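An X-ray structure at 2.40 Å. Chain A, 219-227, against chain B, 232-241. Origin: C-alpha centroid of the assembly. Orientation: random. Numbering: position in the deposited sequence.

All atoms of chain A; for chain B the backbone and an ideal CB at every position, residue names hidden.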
ATOM      1  N   LEU A 219      17.851  -1.421  -0.844  1.00 41.24           N
ATOM      2  CA  LEU A 219      17.150  -2.276   0.134  1.00 45.21           C
ATOM      3  C   LEU A 219      17.068  -1.690   1.543  1.00 49.60           C
ATOM      4  O   LEU A 219      15.996  -1.714   2.171  1.00 52.38           O
ATOM      5  CB  LEU A 219      17.819  -3.650   0.261  1.00 48.85           C
ATOM      6  CG  LEU A 219      17.223  -4.852  -0.443  1.00 45.38           C
ATOM      7  CD1 LEU A 219      17.883  -6.107   0.125  1.00 48.89           C
ATOM      8  CD2 LEU A 219      15.730  -4.884  -0.261  1.00 31.96           C
ATOM      9  N   GLN A 220      18.193  -1.206   2.068  1.00 48.10           N
ATOM     10  CA  GLN A 220      18.171  -0.655   3.419  1.00 48.26           C
ATOM     11  C   GLN A 220      17.130   0.449   3.499  1.00 50.94           C
ATOM     12  O   GLN A 220      16.307   0.495   4.433  1.00 44.24           O
ATOM     13  CB  GLN A 220      19.528  -0.115   3.842  1.00 53.61           C
ATOM     14  CG  GLN A 220      20.329  -1.085   4.700  1.00 69.07           C
ATOM     15  CD  GLN A 220      19.508  -1.703   5.840  1.00 74.28           C
ATOM     16  OE1 GLN A 220      19.471  -2.935   5.988  1.00 69.29           O
ATOM     17  NE2 GLN A 220      18.843  -0.850   6.645  1.00 73.63           N
ATOM     18  N   SER A 221      17.172   1.321   2.490  1.00 48.37           N
ATOM     19  CA  SER A 221      16.281   2.473   2.400  1.00 49.34           C
ATOM     20  C   SER A 221      14.827   2.007   2.461  1.00 49.71           C
ATOM     21  O   SER A 221      14.031   2.519   3.262  1.00 47.24           O
ATOM     22  CB  SER A 221      16.553   3.231   1.095  1.00 48.88           C
ATOM     23  OG  SER A 221      16.248   4.597   1.230  1.00 55.54           O
ATOM     24  N   ALA A 222      14.495   1.028   1.617  1.00 44.75           N
ATOM     25  CA  ALA A 222      13.134   0.519   1.516  1.00 44.83           C
ATOM     26  C   ALA A 222      12.698  -0.196   2.807  1.00 42.23           C
ATOM     27  O   ALA A 222      11.526  -0.085   3.221  1.00 35.56           O
ATOM     28  CB  ALA A 222      12.979  -0.409   0.267  1.00 36.22           C
ATOM     29  N   PHE A 223      13.635  -0.922   3.426  1.00 39.41           N
ATOM     30  CA  PHE A 223      13.357  -1.634   4.677  1.00 49.04           C
ATOM     31  C   PHE A 223      12.978  -0.629   5.744  1.00 57.27           C
ATOM     32  O   PHE A 223      12.128  -0.907   6.596  1.00 57.75           O
ATOM     33  CB  PHE A 223      14.552  -2.489   5.190  1.00 35.45           C
ATOM     34  CG  PHE A 223      14.736  -3.783   4.461  1.00 44.35           C
ATOM     35  CD1 PHE A 223      13.648  -4.429   3.879  1.00 46.39           C
ATOM     36  CD2 PHE A 223      15.998  -4.365   4.351  1.00 40.72           C
ATOM     37  CE1 PHE A 223      13.815  -5.623   3.187  1.00 41.80           C
ATOM     38  CE2 PHE A 223      16.162  -5.549   3.666  1.00 40.81           C
ATOM     39  CZ  PHE A 223      15.060  -6.179   3.076  1.00 39.09           C
ATOM     40  N   GLN A 224      13.623   0.535   5.715  1.00 66.88           N
ATOM     41  CA  GLN A 224      13.275   1.591   6.663  1.00 69.92           C
ATOM     42  C   GLN A 224      11.968   2.310   6.312  1.00 62.16           C
ATOM     43  O   GLN A 224      11.306   2.876   7.177  1.00 61.85           O
ATOM     44  CB  GLN A 224      14.440   2.545   6.904  1.00 80.10           C
ATOM     45  CG  GLN A 224      15.253   2.104   8.106  1.00 93.45           C
ATOM     46  CD  GLN A 224      16.321   3.091   8.483  1.00104.59           C
ATOM     47  OE1 GLN A 224      16.063   4.096   9.163  1.00105.12           O
ATOM     48  NE2 GLN A 224      17.547   2.810   8.049  1.00110.32           N
ATOM     49  N   GLY A 225      11.566   2.241   5.055  1.00 58.15           N
ATOM     50  CA  GLY A 225      10.271   2.777   4.689  1.00 64.02           C
ATOM     51  C   GLY A 225       9.164   2.035   5.416  1.00 61.58           C
ATOM     52  O   GLY A 225       8.231   2.656   5.946  1.00 59.10           O
ATOM     53  N   ARG A 226       9.280   0.704   5.438  1.00 58.89           N
ATOM     54  CA  ARG A 226       8.262  -0.171   6.007  1.00 63.99           C
ATOM     55  C   ARG A 226       8.654  -0.741   7.394  1.00 77.40           C
ATOM     56  O   ARG A 226       8.598  -1.954   7.597  1.00 85.89           O
ATOM     57  CB  ARG A 226       7.938  -1.307   5.013  1.00 54.90           C
ATOM     58  CG  ARG A 226       9.165  -1.960   4.398  1.00 57.44           C
ATOM     59  CD  ARG A 226       9.388  -3.427   4.795  1.00 57.00           C
ATOM     60  NE  ARG A 226       8.699  -4.325   3.868  1.00 62.74           N
ATOM     61  CZ  ARG A 226       9.097  -5.556   3.523  1.00 54.49           C
ATOM     62  NH1 ARG A 226      10.210  -6.076   4.037  1.00 52.83           N
ATOM     63  NH2 ARG A 226       8.353  -6.269   2.664  1.00 41.64           N
ATOM     64  N   ASP A 227       9.052   0.114   8.341  1.00 76.58           N
ATOM     65  CA  ASP A 227       9.475  -0.374   9.663  1.00 80.33           C
ATOM     66  C   ASP A 227       9.657   0.750  10.680  1.00 88.26           C
ATOM     67  O   ASP A 227       9.266   0.620  11.847  1.00 91.98           O
ATOM     68  CB  ASP A 227      10.734  -1.277   9.561  1.00 67.24           C
ATOM     69  CG  ASP A 227      12.020  -0.629  10.136  1.00110.44           C
ATOM     70  OD1 ASP A 227      11.996  -0.064  11.254  1.00114.33           O
ATOM     71  OD2 ASP A 227      13.083  -0.728   9.482  1.00105.65           O
TER
ATOM     72  N   UNK B 232       6.148   9.499   8.455  1.00105.88           N
ATOM     73  CA  UNK B 232       6.883   8.666   9.412  1.00101.11           C
ATOM     74  C   UNK B 232       7.876   7.744   8.677  1.00 89.51           C
ATOM     75  O   UNK B 232       9.043   7.626   9.067  1.00 87.80           O
ATOM     76  CB  UNK B 232       5.909   7.837  10.252  1.00101.11           C
ATOM     77  N   UNK B 233       7.404   7.097   7.612  1.00 76.57           N
ATOM     78  CA  UNK B 233       8.280   6.332   6.731  1.00 62.36           C
ATOM     79  C   UNK B 233       9.445   7.177   6.215  1.00 66.11           C
ATOM     80  O   UNK B 233      10.613   6.761   6.326  1.00 66.86           O
ATOM     81  CB  UNK B 233       7.480   5.773   5.553  1.00 62.36           C
ATOM     82  N   UNK B 234       9.129   8.360   5.676  1.00 66.10           N
ATOM     83  CA  UNK B 234      10.110   9.215   4.992  1.00 72.73           C
ATOM     84  C   UNK B 234      11.208   9.781   5.883  1.00 81.18           C
ATOM     85  O   UNK B 234      12.326  10.047   5.409  1.00 80.66           O
ATOM     86  CB  UNK B 234       9.379  10.381   4.323  1.00 72.73           C
ATOM     87  N   UNK B 235      10.892   9.965   7.165  1.00 88.44           N
ATOM     88  CA  UNK B 235      11.871  10.454   8.142  1.00 96.80           C
ATOM     89  C   UNK B 235      12.870   9.370   8.534  1.00 95.95           C
ATOM     90  O   UNK B 235      14.063   9.649   8.690  1.00 96.80           O
ATOM     91  CB  UNK B 235      11.156  10.974   9.391  1.00 96.80           C
ATOM     92  N   UNK B 236      12.370   8.141   8.678  1.00 90.87           N
ATOM     93  CA  UNK B 236      13.187   6.959   8.953  1.00 89.74           C
ATOM     94  C   UNK B 236      14.208   6.739   7.812  1.00 86.60           C
ATOM     95  O   UNK B 236      15.337   6.241   8.016  1.00 84.37           O
ATOM     96  CB  UNK B 236      12.297   5.726   9.124  1.00 89.74           C
ATOM     97  N   UNK B 237      13.792   7.152   6.618  1.00 80.61           N
ATOM     98  CA  UNK B 237      14.546   6.950   5.393  1.00 78.24           C
ATOM     99  C   UNK B 237      15.608   8.013   5.187  1.00 82.35           C
ATOM    100  O   UNK B 237      16.759   7.687   4.860  1.00 83.21           O
ATOM    101  CB  UNK B 237      13.598   6.928   4.192  1.00 78.24           C
ATOM    102  N   UNK B 238      15.236   9.278   5.367  1.00 85.86           N
ATOM    103  CA  UNK B 238      16.195  10.354   5.160  1.00 98.26           C
ATOM    104  C   UNK B 238      17.465  10.177   6.021  1.00105.91           C
ATOM    105  O   UNK B 238      18.582  10.484   5.580  1.00102.40           O
ATOM    106  CB  UNK B 238      15.533  11.698   5.473  1.00 98.26           C
ATOM    107  N   UNK B 239      17.283   9.634   7.226  1.00112.87           N
ATOM    108  CA  UNK B 239      18.392   9.342   8.128  1.00117.68           C
ATOM    109  C   UNK B 239      19.274   8.253   7.559  1.00116.11           C
ATOM    110  O   UNK B 239      20.498   8.337   7.638  1.00118.97           O
ATOM    111  CB  UNK B 239      17.874   8.932   9.508  1.00117.68           C
ATOM    112  N   UNK B 240      18.647   7.233   6.981  1.00112.59           N
ATOM    113  CA  UNK B 240      19.381   6.108   6.395  1.00109.24           C
ATOM    114  C   UNK B 240      20.364   6.518   5.277  1.00112.28           C
ATOM    115  O   UNK B 240      21.205   5.713   4.869  1.00113.40           O
ATOM    116  CB  UNK B 240      18.381   5.092   5.840  1.00109.24           C
ATOM    117  N   UNK B 241      20.258   7.764   4.798  1.00109.76           N
ATOM    118  CA  UNK B 241      21.049   8.241   3.660  1.00104.19           C
ATOM    119  C   UNK B 241      21.916   9.438   4.023  1.00103.57           C
ATOM    120  O   UNK B 241      22.497  10.074   3.147  1.00103.79           O
ATOM    121  CB  UNK B 241      20.127   8.610   2.496  1.00104.19           C
TER

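Two helices cross nearly antiparallel, at 151° with axes 8.1 Å apart at closest approach, so a few positions of chain B carry most of the contact. At 232 the CA-to-CB bond points sideways, and no atom of chain A lies within 5.5 Å of the ideal CB; this contact scarcely limits the choice. The residue is Ala232(B), which makes no contact here.

Position 233 is different. Its CA lies 4.6 Å from the CA of Gly225(A), and its ideal CB is already tight against the carbonyl oxygen of that glycine. Small residues, alanine, glycine or perhaps serine, fit most easily. Ala233(B) is deposited, its CB 3.2 Å from Gly225(A) O.

Positions 234 and 235 find nothing of chain A near their ideal CBs, and the contact leaves both free; they are Leu234(B) and Ser235(B).

Position 236 points toward chain A, its ideal CB 3.6 Å from Gln224(A) O. Here the helix of chain A is ending: Arg226(A) leaves helical phi/psi, and the carbonyls of Gln224(A) and Gly225(A) are acceptors within reach of a long donor. Asp227(A) adds negative charge nearby. Lysine, arginine or glutamine would suit. Arg236(B) takes both carbonyls near its guanidinium plane, with hydrogen bonds from NE to Gln224(A) O (3.0 Å) and from NH2 to Gly225(A) O (3.2 Å). The carboxylate of Asp227(A) contributes charge alone: its OD1 is 4.3 Å from Arg236(B) NE, well out of that plane, and no N-H points at it; the backbone C of Asp227(A) lies over one face of the guanidinium, 3.1 Å from Arg236(B) NE.

At 237 the bond is sideways, past the backbone of Ser221(A) and Gly225(A), one turn apart; the ideal CB is 4.5 Å from Ser221(A) O and 5.2 Å from Gly225(A) N, which leaves room for a branch or two. A compact aliphatic such as valine, alanine or isoleucine would serve. Val237(B) places CG2 3.7 Å from Gly225(A) N and 3.3 Å from Ser221(A) O, while its CG1 is 3.7 Å from Ser221(A) OG.

Position 238 points away and accepts many residues, here Asn238(B). Position 239 points sideways at the margin, where a polar residue is reasonable; Glu239(B) is poorly ordered and barely touches chain A.

Position 240 points toward chain A, its ideal CB tight against the amide end of Gln224(A), with Ser221(A) CA 4.8 Å away. Little room favours serine, alanine or glycine. Ser240(B) extends its OG to 4.3 Å from both Ser221(A) CA and Gln220(A) CB.

Position 241 has no chain A atom near its ideal CB, so only a longer side chain could reach back. Leu241(B) does so, bringing CD1 to 3.9 Å from Ser221(A) OG.

Chain B (232-241) AALSRVNESL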
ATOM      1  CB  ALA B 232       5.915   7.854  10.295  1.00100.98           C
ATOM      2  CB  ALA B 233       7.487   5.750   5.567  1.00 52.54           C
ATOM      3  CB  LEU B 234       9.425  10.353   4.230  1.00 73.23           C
ATOM      4  CG  LEU B 234       8.808   9.908   2.901  1.00 77.61           C
ATOM      5  CD1 LEU B 234       7.543  10.700   2.519  1.00 75.43           C
ATOM      6  CD2 LEU B 234       9.862   9.973   1.809  1.00 80.20           C
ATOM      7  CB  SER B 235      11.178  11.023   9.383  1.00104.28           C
ATOM      8  OG  SER B 235       9.870  10.490   9.529  1.00109.22           O
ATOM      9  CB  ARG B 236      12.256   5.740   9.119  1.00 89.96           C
ATOM     10  CG  ARG B 236      12.662   4.704  10.186  1.00 88.17           C
ATOM     11  CD  ARG B 236      11.431   4.064  10.865  1.00 82.07           C
ATOM     12  NE  ARG B 236      10.413   3.663   9.896  1.00 80.36           N
ATOM     13  CZ  ARG B 236       9.115   3.969   9.986  1.00 82.43           C
ATOM     14  NH1 ARG B 236       8.667   4.679  11.015  1.00 81.78           N
ATOM     15  NH2 ARG B 236       8.253   3.557   9.053  1.00 77.71           N
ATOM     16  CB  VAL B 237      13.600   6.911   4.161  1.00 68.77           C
ATOM     17  CG1 VAL B 237      14.332   7.312   2.861  1.00 69.02           C
ATOM     18  CG2 VAL B 237      12.918   5.530   4.043  1.00 61.27           C
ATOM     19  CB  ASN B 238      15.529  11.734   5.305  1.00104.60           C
ATOM     20  CG  ASN B 238      15.853  12.428   6.620  1.00111.47           C
ATOM     21  OD1 ASN B 238      15.565  11.904   7.700  1.00115.60           O
ATOM     22  ND2 ASN B 238      16.426  13.633   6.533  1.00109.98           N
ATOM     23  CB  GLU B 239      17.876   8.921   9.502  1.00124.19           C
ATOM     24  CG  GLU B 239      17.166  10.039  10.249  1.00132.18           C
ATOM     25  CD  GLU B 239      16.520   9.572  11.544  1.00137.35           C
ATOM     26  OE1 GLU B 239      16.608   8.358  11.852  1.00139.92           O
ATOM     27  OE2 GLU B 239      15.923  10.421  12.249  1.00136.36           O
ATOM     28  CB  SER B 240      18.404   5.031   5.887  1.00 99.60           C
ATOM     29  OG  SER B 240      19.090   3.963   5.251  1.00 94.11           O
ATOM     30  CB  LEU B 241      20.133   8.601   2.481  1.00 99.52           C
ATOM     31  CG  LEU B 241      19.229   7.482   1.932  1.00 92.80           C
ATOM     32  CD1 LEU B 241      18.139   8.029   1.013  1.00 84.72           C
ATOM     33  CD2 LEU B 241      20.039   6.364   1.243  1.00 91.92           C
TER
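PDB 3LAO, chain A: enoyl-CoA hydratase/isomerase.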